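Long-range contact in electron transfer flavoprotein, alpha subunit (PDB 7KOE), which probably passes electrons through bound FAD as one subunit of an electron-transferring, probably bifurcating, flavoprotein complex: residues Val207-Gly221 and Lys265-Ile277. Sequence-based numbering, arbitrary orientation.
Sequences VNLEYAPVVVAGGKG and KTVRPVLYFACGI. With FAD (flavin-adenine dinucleotide), chain J.
Val215 and Tyr272 meet on one face of a pair of parallel strands, where CG1 of Val215 lies 3.7 Å from CE1 of the tyrosine ring and the two side chains slant across each other. The Tyr272 ring runs along the neighbouring strand because chi1 (-177°) sets CG opposite the backbone N, and CZ comes to 3.8 Å from the CB of Ala217. The other methyl of Val215, CG2, turns to Val267 and Pro269, which extend this apolar face toward the loops that precede the strands. Beyond them, the extended chain of Lys265 passes Leu209 at about a right angle, CD being 3.7 Å from Leu209 CD2, and its NZ is hydrogen-bonded to the carbonyl of Glu257. On the face of Val216 and Phe273, CG2 of Val216 touches both Phe273 CB (3.7 Å) and Cys275 SG (4.0 Å), and Leu231 of helix 227-237 packs on both Val216 and Cys275.

The backbones join through a parallel ladder in which Val215 and Ala217 each bond through both N and O: Ala217 N donates to Phe273 O (2.8 Å) and Phe273 N to Val215 O (2.9 Å). The Tyr272 hydroxyl is hydrogen-bonded to His283 NE2, while His283 ND1 bonds FAD, so the tyrosine probably helps to hold this histidine in place from the second shell. A leucine in place of Tyr272 would probably leave His283 without its hydroxyl partner and Val215 and Ala217 without the aromatic surface against them.

At the C-terminal ends, Gly219 lies against the FAD pyrophosphate and Gly221 against the adenine, with Ile277 CG2 3.9 Å from phosphate oxygen O2P. Strands 214-218 and 271-275 are thus neighbours inside the five-stranded parallel sheet (241-244, 214-218, 271-275, 293-296, 310-312) of the Rossmann-like FAD-binding domain, which holds FAD at their C-terminal ends.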
# COMPACT_ATOMS: atom_id res chain seq x y z
N VAL B 207 -47.85 28.99 -4.55
CA VAL B 207 -47.21 27.76 -4.99
C VAL B 207 -46.52 27.14 -3.79
O VAL B 207 -45.64 27.77 -3.18
CB VAL B 207 -46.20 28.03 -6.12
CG1 VAL B 207 -45.51 26.74 -6.54
CG2 VAL B 207 -46.88 28.70 -7.29
N ASN B 208 -46.91 25.92 -3.42
CA ASN B 208 -46.33 25.30 -2.24
C ASN B 208 -45.08 24.51 -2.60
O ASN B 208 -43.96 24.89 -2.23
CB ASN B 208 -47.36 24.41 -1.55
CG ASN B 208 -48.68 25.11 -1.36
OD1 ASN B 208 -48.73 26.23 -0.85
ND2 ASN B 208 -49.76 24.46 -1.76
N LEU B 209 -45.25 23.41 -3.34
CA LEU B 209 -44.21 22.57 -3.93
C LEU B 209 -43.20 21.99 -2.92
O LEU B 209 -42.20 21.39 -3.33
CB LEU B 209 -43.47 23.31 -5.05
CG LEU B 209 -43.07 22.51 -6.28
CD1 LEU B 209 -44.28 21.88 -6.92
CD2 LEU B 209 -42.37 23.40 -7.26
N GLU B 210 -43.40 22.15 -1.62
CA GLU B 210 -42.72 21.34 -0.63
C GLU B 210 -43.66 20.75 0.39
O GLU B 210 -43.32 19.73 1.01
CB GLU B 210 -41.65 22.13 0.14
CG GLU B 210 -40.46 22.63 -0.66
CD GLU B 210 -40.60 24.07 -1.08
OE1 GLU B 210 -41.58 24.71 -0.67
OE2 GLU B 210 -39.71 24.57 -1.79
N TYR B 211 -44.82 21.35 0.59
CA TYR B 211 -45.81 20.90 1.56
C TYR B 211 -47.07 20.42 0.85
O TYR B 211 -48.16 20.42 1.44
CB TYR B 211 -46.12 22.01 2.55
CG TYR B 211 -44.87 22.69 3.07
CD1 TYR B 211 -44.14 22.15 4.12
CD2 TYR B 211 -44.41 23.88 2.50
CE1 TYR B 211 -43.00 22.76 4.59
CE2 TYR B 211 -43.26 24.48 2.96
CZ TYR B 211 -42.57 23.93 4.01
OH TYR B 211 -41.43 24.54 4.46
N ALA B 212 -46.94 20.04 -0.41
CA ALA B 212 -47.99 19.43 -1.20
C ALA B 212 -47.88 17.92 -1.12
O ALA B 212 -46.77 17.38 -1.28
CB ALA B 212 -47.90 19.88 -2.65
N PRO B 213 -48.97 17.20 -0.85
CA PRO B 213 -48.88 15.74 -0.76
C PRO B 213 -48.74 15.06 -2.11
O PRO B 213 -48.33 13.89 -2.15
CB PRO B 213 -50.20 15.35 -0.08
CG PRO B 213 -50.80 16.63 0.42
CD PRO B 213 -50.31 17.69 -0.50
N VAL B 214 -49.07 15.73 -3.20
CA VAL B 214 -48.94 15.19 -4.54
C VAL B 214 -48.31 16.27 -5.41
O VAL B 214 -48.80 17.40 -5.45
CB VAL B 214 -50.29 14.74 -5.12
CG1 VAL B 214 -50.21 14.55 -6.63
CG2 VAL B 214 -50.74 13.45 -4.48
N VAL B 215 -47.21 15.94 -6.08
CA VAL B 215 -46.59 16.83 -7.04
C VAL B 215 -46.62 16.13 -8.39
O VAL B 215 -45.93 15.12 -8.58
CB VAL B 215 -45.16 17.22 -6.64
CG1 VAL B 215 -44.51 18.02 -7.75
CG2 VAL B 215 -45.18 18.01 -5.36
N VAL B 216 -47.43 16.63 -9.31
CA VAL B 216 -47.44 16.16 -10.68
C VAL B 216 -46.68 17.16 -11.54
O VAL B 216 -47.05 18.34 -11.64
CB VAL B 216 -48.88 15.91 -11.18
CG1 VAL B 216 -49.83 17.03 -10.83
CG2 VAL B 216 -48.88 15.68 -12.68
N ALA B 217 -45.58 16.70 -12.13
CA ALA B 217 -44.64 17.59 -12.79
C ALA B 217 -44.35 17.10 -14.19
O ALA B 217 -44.52 15.92 -14.49
CB ALA B 217 -43.34 17.70 -11.99
N GLY B 218 -43.89 18.01 -15.04
CA GLY B 218 -43.55 17.63 -16.39
C GLY B 218 -42.63 18.63 -17.05
O GLY B 218 -42.46 19.76 -16.57
N GLY B 219 -42.03 18.21 -18.15
CA GLY B 219 -41.22 19.09 -18.96
C GLY B 219 -40.75 18.42 -20.24
O GLY B 219 -40.31 17.28 -20.20
N LYS B 220 -40.96 19.10 -21.37
CA LYS B 220 -40.49 18.77 -22.73
C LYS B 220 -41.21 17.55 -23.32
O LYS B 220 -41.20 17.34 -24.54
CB LYS B 220 -38.95 18.60 -22.72
CG LYS B 220 -38.27 18.43 -24.08
CD LYS B 220 -38.54 19.61 -24.99
CE LYS B 220 -37.87 20.87 -24.49
NZ LYS B 220 -36.41 20.75 -24.63
N GLY B 221 -41.93 16.79 -22.50
CA GLY B 221 -42.93 15.88 -23.03
C GLY B 221 -44.31 16.48 -22.92
O GLY B 221 -45.26 16.01 -23.55
N LYS B 265 -36.94 23.52 -6.53
CA LYS B 265 -37.43 23.18 -5.21
C LYS B 265 -37.38 21.67 -5.03
O LYS B 265 -37.77 20.92 -5.93
CB LYS B 265 -38.85 23.70 -4.99
CG LYS B 265 -38.93 25.21 -4.94
CD LYS B 265 -40.35 25.70 -5.12
CE LYS B 265 -40.42 27.22 -5.08
NZ LYS B 265 -41.81 27.72 -5.26
N THR B 266 -36.87 21.24 -3.88
CA THR B 266 -36.81 19.82 -3.55
C THR B 266 -38.15 19.42 -2.95
O THR B 266 -38.49 19.86 -1.84
CB THR B 266 -35.65 19.53 -2.60
OG1 THR B 266 -34.41 19.75 -3.28
CG2 THR B 266 -35.70 18.09 -2.12
N VAL B 267 -38.90 18.61 -3.67
CA VAL B 267 -40.22 18.20 -3.22
C VAL B 267 -40.08 17.02 -2.27
O VAL B 267 -39.13 16.24 -2.34
CB VAL B 267 -41.13 17.88 -4.42
CG1 VAL B 267 -41.22 19.05 -5.34
CG2 VAL B 267 -40.62 16.69 -5.20
N ARG B 268 -41.03 16.91 -1.35
CA ARG B 268 -41.21 15.70 -0.55
C ARG B 268 -42.70 15.38 -0.44
O ARG B 268 -43.32 15.57 0.61
CB ARG B 268 -40.58 15.87 0.84
CG ARG B 268 -40.32 14.57 1.57
CD ARG B 268 -40.55 14.74 3.06
NE ARG B 268 -40.00 16.00 3.54
CZ ARG B 268 -40.38 16.59 4.67
NH1 ARG B 268 -41.31 16.04 5.44
NH2 ARG B 268 -39.82 17.74 5.03
N PRO B 269 -43.32 14.91 -1.54
CA PRO B 269 -44.71 14.48 -1.44
C PRO B 269 -44.80 13.01 -1.07
O PRO B 269 -43.77 12.37 -0.83
CB PRO B 269 -45.25 14.75 -2.84
CG PRO B 269 -44.11 14.42 -3.70
CD PRO B 269 -42.86 14.78 -2.93
N VAL B 270 -46.01 12.46 -1.02
CA VAL B 270 -46.16 11.02 -0.92
C VAL B 270 -46.37 10.38 -2.28
O VAL B 270 -46.41 9.15 -2.39
CB VAL B 270 -47.30 10.63 0.03
CG1 VAL B 270 -47.07 11.23 1.40
CG2 VAL B 270 -48.64 11.05 -0.53
N LEU B 271 -46.50 11.19 -3.33
CA LEU B 271 -46.81 10.67 -4.66
C LEU B 271 -46.33 11.70 -5.68
O LEU B 271 -46.89 12.80 -5.76
CB LEU B 271 -48.30 10.41 -4.80
CG LEU B 271 -48.85 10.02 -6.17
CD1 LEU B 271 -48.14 8.80 -6.72
CD2 LEU B 271 -50.34 9.76 -6.07
N TYR B 272 -45.30 11.35 -6.44
CA TYR B 272 -44.74 12.23 -7.46
C TYR B 272 -45.04 11.67 -8.83
O TYR B 272 -44.86 10.47 -9.07
CB TYR B 272 -43.23 12.39 -7.26
CG TYR B 272 -42.58 13.35 -8.23
CD1 TYR B 272 -42.60 14.72 -8.01
CD2 TYR B 272 -41.93 12.88 -9.37
CE1 TYR B 272 -42.02 15.59 -8.90
CE2 TYR B 272 -41.35 13.75 -10.26
CZ TYR B 272 -41.40 15.10 -10.02
OH TYR B 272 -40.80 15.95 -10.91
N PHE B 273 -45.50 12.53 -9.74
CA PHE B 273 -45.81 12.14 -11.11
C PHE B 273 -44.79 12.79 -12.04
O PHE B 273 -44.91 13.97 -12.38
CB PHE B 273 -47.23 12.55 -11.49
CG PHE B 273 -48.27 11.55 -11.12
CD1 PHE B 273 -48.61 10.53 -11.99
CD2 PHE B 273 -48.93 11.64 -9.91
CE1 PHE B 273 -49.58 9.61 -11.65
CE2 PHE B 273 -49.90 10.73 -9.56
CZ PHE B 273 -50.22 9.71 -10.43
N ALA B 274 -43.79 12.02 -12.46
CA ALA B 274 -42.80 12.49 -13.43
C ALA B 274 -43.37 12.33 -14.84
O ALA B 274 -43.02 11.44 -15.61
CB ALA B 274 -41.49 11.72 -13.27
N CYS B 275 -44.28 13.24 -15.17
CA CYS B 275 -45.11 13.12 -16.36
C CYS B 275 -44.37 13.71 -17.55
O CYS B 275 -44.49 14.89 -17.87
CB CYS B 275 -46.45 13.82 -16.14
SG CYS B 275 -47.63 12.84 -15.19
N GLY B 276 -43.61 12.86 -18.23
CA GLY B 276 -42.86 13.31 -19.39
C GLY B 276 -41.48 13.84 -19.09
O GLY B 276 -40.90 14.53 -19.93
N ILE B 277 -40.93 13.53 -17.92
CA ILE B 277 -39.61 13.99 -17.52
C ILE B 277 -38.62 12.87 -17.80
O ILE B 277 -38.90 11.70 -17.49
CB ILE B 277 -39.60 14.39 -16.03
CG1 ILE B 277 -40.50 15.60 -15.82
CG2 ILE B 277 -38.21 14.71 -15.54
CD1 ILE B 277 -40.81 15.88 -14.39
PA FAD J . -35.87 16.14 -21.54
O1A FAD J . -35.82 16.54 -22.96
O2A FAD J . -34.54 15.63 -21.01
O5B FAD J . -37.01 15.14 -21.31
C5B FAD J . -37.91 14.77 -22.37
C4B FAD J . -38.51 13.43 -22.05
O4B FAD J . -39.92 13.44 -22.39
C3B FAD J . -37.90 12.25 -22.80
O3B FAD J . -37.73 11.14 -21.93
C2B FAD J . -38.93 11.97 -23.89
O2B FAD J . -38.93 10.60 -24.28
C1B FAD J . -40.22 12.31 -23.17
N9A FAD J . -41.34 12.63 -24.05
C8A FAD J . -41.28 13.17 -25.30
N7A FAD J . -42.45 13.34 -25.86
C5A FAD J . -43.34 12.88 -24.91
C6A FAD J . -44.75 12.78 -24.89
N6A FAD J . -45.53 13.17 -25.90
N1A FAD J . -45.33 12.27 -23.79
C2A FAD J . -44.55 11.88 -22.78
N3A FAD J . -43.22 11.92 -22.68
C4A FAD J . -42.67 12.43 -23.79
N1 FAD J . -33.55 20.45 -14.26
C2 FAD J . -34.64 20.51 -13.46
O2 FAD J . -35.71 20.02 -13.81
N3 FAD J . -34.56 21.11 -12.23
C4 FAD J . -33.46 21.69 -11.70
O4 FAD J . -33.50 22.21 -10.58
C4X FAD J . -32.30 21.64 -12.55
N5 FAD J . -31.21 22.17 -12.12
C5X FAD J . -30.11 22.12 -12.93
C6 FAD J . -28.93 22.69 -12.47
C7 FAD J . -27.78 22.67 -13.24
C7M FAD J . -26.52 23.30 -12.71
C8 FAD J . -27.80 22.07 -14.51
C8M FAD J . -26.58 22.02 -15.37
C9 FAD J . -28.98 21.49 -14.97
C9A FAD J . -30.13 21.52 -14.20
N10 FAD J . -31.33 20.93 -14.62
C10 FAD J . -32.45 21.00 -13.83
C1' FAD J . -31.44 20.33 -15.96
C2' FAD J . -31.25 18.82 -15.98
O2' FAD J . -29.86 18.49 -16.01
C3' FAD J . -31.91 18.27 -17.25
O3' FAD J . -31.20 18.76 -18.38
C4' FAD J . -33.38 18.67 -17.40
O4' FAD J . -34.10 18.30 -16.22
C5' FAD J . -34.04 18.06 -18.61
O5' FAD J . -35.46 18.31 -18.53
P FAD J . -36.50 17.28 -19.08
O1P FAD J . -37.89 17.83 -18.75
O2P FAD J . -36.21 15.93 -18.62
O3P FAD J . -36.30 17.37 -20.64